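Local atomic coordinates of free methionine-R-sulfoxide reductase (Saccharomyces cerevisiae, PDB entry 1F5M), a protein that reduces the R-enantiomer of free methionine sulfoxide to methionine with thioredoxin as reductant and takes part in protection against oxidative stress. Residues E156-D159 with H160-E164. Residues are numbered along the deposited sequence; the frame is centred on the assembly and turned at random.
Sequences EGFD and HVDKE
The edge of the F158 ring meets the carboxylate of D162. OD2 of D162 lies in the ring plane, 3.7 Å from CD2 of F158, and the ring and carboxylate planes are 81° apart. The same oxygen belongs to a capping box, formed by D159 and D162 at the start of helix 160-176 of the GAF domain. D159 is the N-cap. Its CG stands between the backbone N and the carbonyl carbon (chi1 61°), which turns the carboxylate toward the N-H groups of the first turn. There OD2 of D159 accepts from V161 N at 2.8 Å, on its anti side and 30° out of the carboxylate plane. The same oxygen takes a weak bond from D162 N. The return bond runs from D159 N to OD2 of D162, 2.9 Å long, again on the anti side. The backbone O of D159 accepts only weakly, from the N atoms of D162 and K163.

D162 is buried, and its other oxygen, OD1, is held by a hydrogen bond with OH of Y57 and a salt bridge to NZ of K21 of helix 21-36. The lysine probably offsets some of the repulsion between the two aspartates. With an alanine in place of D162, D159 N is likely to lose its acceptor, and K21 and Y57 their shared partner. F158 also packs on I150 and C152 of strand 144-152 and on I133 of strand 131-138. D162 also touches I133, and D159 touches K21, so the box borders both the sheet and helix 21-36. The two carboxylates come near each other through their OD2 atoms, 3.5 Å from OD2 of D159 to OD2 of D162.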
ATOM      1  N   GLU B 156      -0.406  23.681   6.356  1.00 25.43           N
ATOM      2  CA  GLU B 156      -0.773  23.541   7.761  1.00 27.18           C
ATOM      3  C   GLU B 156      -1.743  22.405   8.061  1.00 24.87           C
ATOM      4  O   GLU B 156      -2.690  22.554   8.847  1.00 24.31           O
ATOM      5  CB  GLU B 156      -1.376  24.870   8.257  1.00 29.02           C
ATOM      6  CG  GLU B 156      -0.425  26.084   8.191  1.00 34.86           C
ATOM      7  CD  GLU B 156      -1.169  27.435   7.989  1.00 38.40           C
ATOM      8  OE1 GLU B 156      -0.519  28.435   7.581  1.00 41.06           O
ATOM      9  OE2 GLU B 156      -2.405  27.516   8.236  1.00 39.29           O
ATOM     10  N   GLY B 157      -1.531  21.255   7.467  1.00 23.61           N
ATOM     11  CA  GLY B 157      -2.474  20.183   7.761  1.00 23.61           C
ATOM     12  C   GLY B 157      -2.235  19.389   9.042  1.00 22.68           C
ATOM     13  O   GLY B 157      -3.140  18.706   9.484  1.00 23.43           O
ATOM     14  N   PHE B 158      -1.050  19.507   9.650  1.00 22.24           N
ATOM     15  CA  PHE B 158      -0.679  18.728  10.855  1.00 21.19           C
ATOM     16  C   PHE B 158      -0.201  19.517  12.084  1.00 22.44           C
ATOM     17  O   PHE B 158       0.308  20.637  11.959  1.00 22.92           O
ATOM     18  CB  PHE B 158       0.403  17.725  10.480  1.00 17.24           C
ATOM     19  CG  PHE B 158       0.069  16.919   9.280  1.00 17.17           C
ATOM     20  CD1 PHE B 158       0.605  17.237   8.035  1.00 19.99           C
ATOM     21  CD2 PHE B 158      -0.823  15.853   9.380  1.00 17.90           C
ATOM     22  CE1 PHE B 158       0.257  16.499   6.879  1.00 18.90           C
ATOM     23  CE2 PHE B 158      -1.191  15.109   8.251  1.00 19.99           C
ATOM     24  CZ  PHE B 158      -0.648  15.432   6.987  1.00 18.80           C
ATOM     25  N   ASP B 159      -0.321  18.906  13.269  1.00 22.29           N
ATOM     26  CA  ASP B 159       0.096  19.580  14.497  1.00 23.65           C
ATOM     27  C   ASP B 159       0.701  18.551  15.463  1.00 23.24           C
ATOM     28  O   ASP B 159       0.819  17.358  15.125  1.00 23.59           O
ATOM     29  CB  ASP B 159      -1.102  20.291  15.125  1.00 24.10           C
ATOM     30  CG  ASP B 159      -2.214  19.334  15.508  1.00 23.78           C
ATOM     31  OD1 ASP B 159      -3.407  19.701  15.382  1.00 26.24           O
ATOM     32  OD2 ASP B 159      -1.902  18.232  15.957  1.00 25.19           O
ATOM     33  N   HIS B 160       1.067  18.973  16.660  1.00 21.59           N
ATOM     34  CA  HIS B 160       1.701  18.031  17.582  1.00 21.23           C
ATOM     35  C   HIS B 160       0.851  16.896  18.174  1.00 21.65           C
ATOM     36  O   HIS B 160       1.402  16.012  18.828  1.00 21.53           O
ATOM     37  CB  HIS B 160       2.437  18.790  18.683  1.00 21.14           C
ATOM     38  CG  HIS B 160       3.694  19.428  18.192  1.00 21.87           C
ATOM     39  ND1 HIS B 160       3.691  20.565  17.420  1.00 20.79           N
ATOM     40  CD2 HIS B 160       4.981  19.015  18.250  1.00 19.16           C
ATOM     41  CE1 HIS B 160       4.924  20.826  17.017  1.00 23.88           C
ATOM     42  NE2 HIS B 160       5.724  19.897  17.507  1.00 21.46           N
ATOM     43  N   VAL B 161      -0.471  16.930  17.986  1.00 18.67           N
ATOM     44  CA  VAL B 161      -1.304  15.820  18.435  1.00 22.51           C
ATOM     45  C   VAL B 161      -1.047  14.689  17.415  1.00 21.38           C
ATOM     46  O   VAL B 161      -1.047  13.521  17.765  1.00 22.96           O
ATOM     47  CB  VAL B 161      -2.825  16.158  18.384  1.00 24.38           C
ATOM     48  CG1 VAL B 161      -3.664  14.850  18.115  1.00 27.01           C
ATOM     49  CG2 VAL B 161      -3.255  16.788  19.706  1.00 26.51           C
ATOM     50  N   ASP B 162      -0.837  15.046  16.151  1.00 20.58           N
ATOM     51  CA  ASP B 162      -0.557  14.049  15.117  1.00 22.16           C
ATOM     52  C   ASP B 162       0.790  13.394  15.434  1.00 22.15           C
ATOM     53  O   ASP B 162       0.954  12.179  15.306  1.00 21.32           O
ATOM     54  CB  ASP B 162      -0.481  14.731  13.755  1.00 21.63           C
ATOM     55  CG  ASP B 162      -1.804  15.333  13.357  1.00 24.09           C
ATOM     56  OD1 ASP B 162      -2.806  14.620  13.549  1.00 19.40           O
ATOM     57  OD2 ASP B 162      -1.832  16.485  12.871  1.00 24.04           O
ATOM     58  N   LYS B 163       1.753  14.210  15.833  1.00 21.31           N
ATOM     59  CA  LYS B 163       3.081  13.715  16.184  1.00 22.67           C
ATOM     60  C   LYS B 163       3.013  12.772  17.372  1.00 22.93           C
ATOM     61  O   LYS B 163       3.731  11.746  17.429  1.00 25.52           O
ATOM     62  CB  LYS B 163       4.007  14.880  16.574  1.00 22.31           C
ATOM     63  CG  LYS B 163       5.369  14.364  17.188  1.00 23.76           C
ATOM     64  CD  LYS B 163       6.256  15.515  17.709  1.00 24.21           C
ATOM     65  CE  LYS B 163       7.424  14.970  18.538  1.00 26.55           C
ATOM     66  NZ  LYS B 163       8.278  16.109  18.948  1.00 26.46           N
ATOM     67  N   GLU B 164       2.198  13.155  18.359  1.00 23.21           N
ATOM     68  CA  GLU B 164       2.092  12.377  19.567  1.00 23.04           C
ATOM     69  C   GLU B 164       1.529  11.001  19.229  1.00 23.53           C
ATOM     70  O   GLU B 164       2.112   9.987  19.649  1.00 23.93           O
ATOM     71  CB  GLU B 164       1.193  13.068  20.598  1.00 24.51           C
ATOM     72  CG  GLU B 164       1.161  12.352  21.928  1.00 27.69           C
ATOM     73  CD  GLU B 164       0.515  13.171  23.030  1.00 31.54           C
ATOM     74  OE1 GLU B 164       1.097  13.176  24.120  1.00 31.98           O
ATOM     75  OE2 GLU B 164      -0.559  13.811  22.819  1.00 35.18           O
TER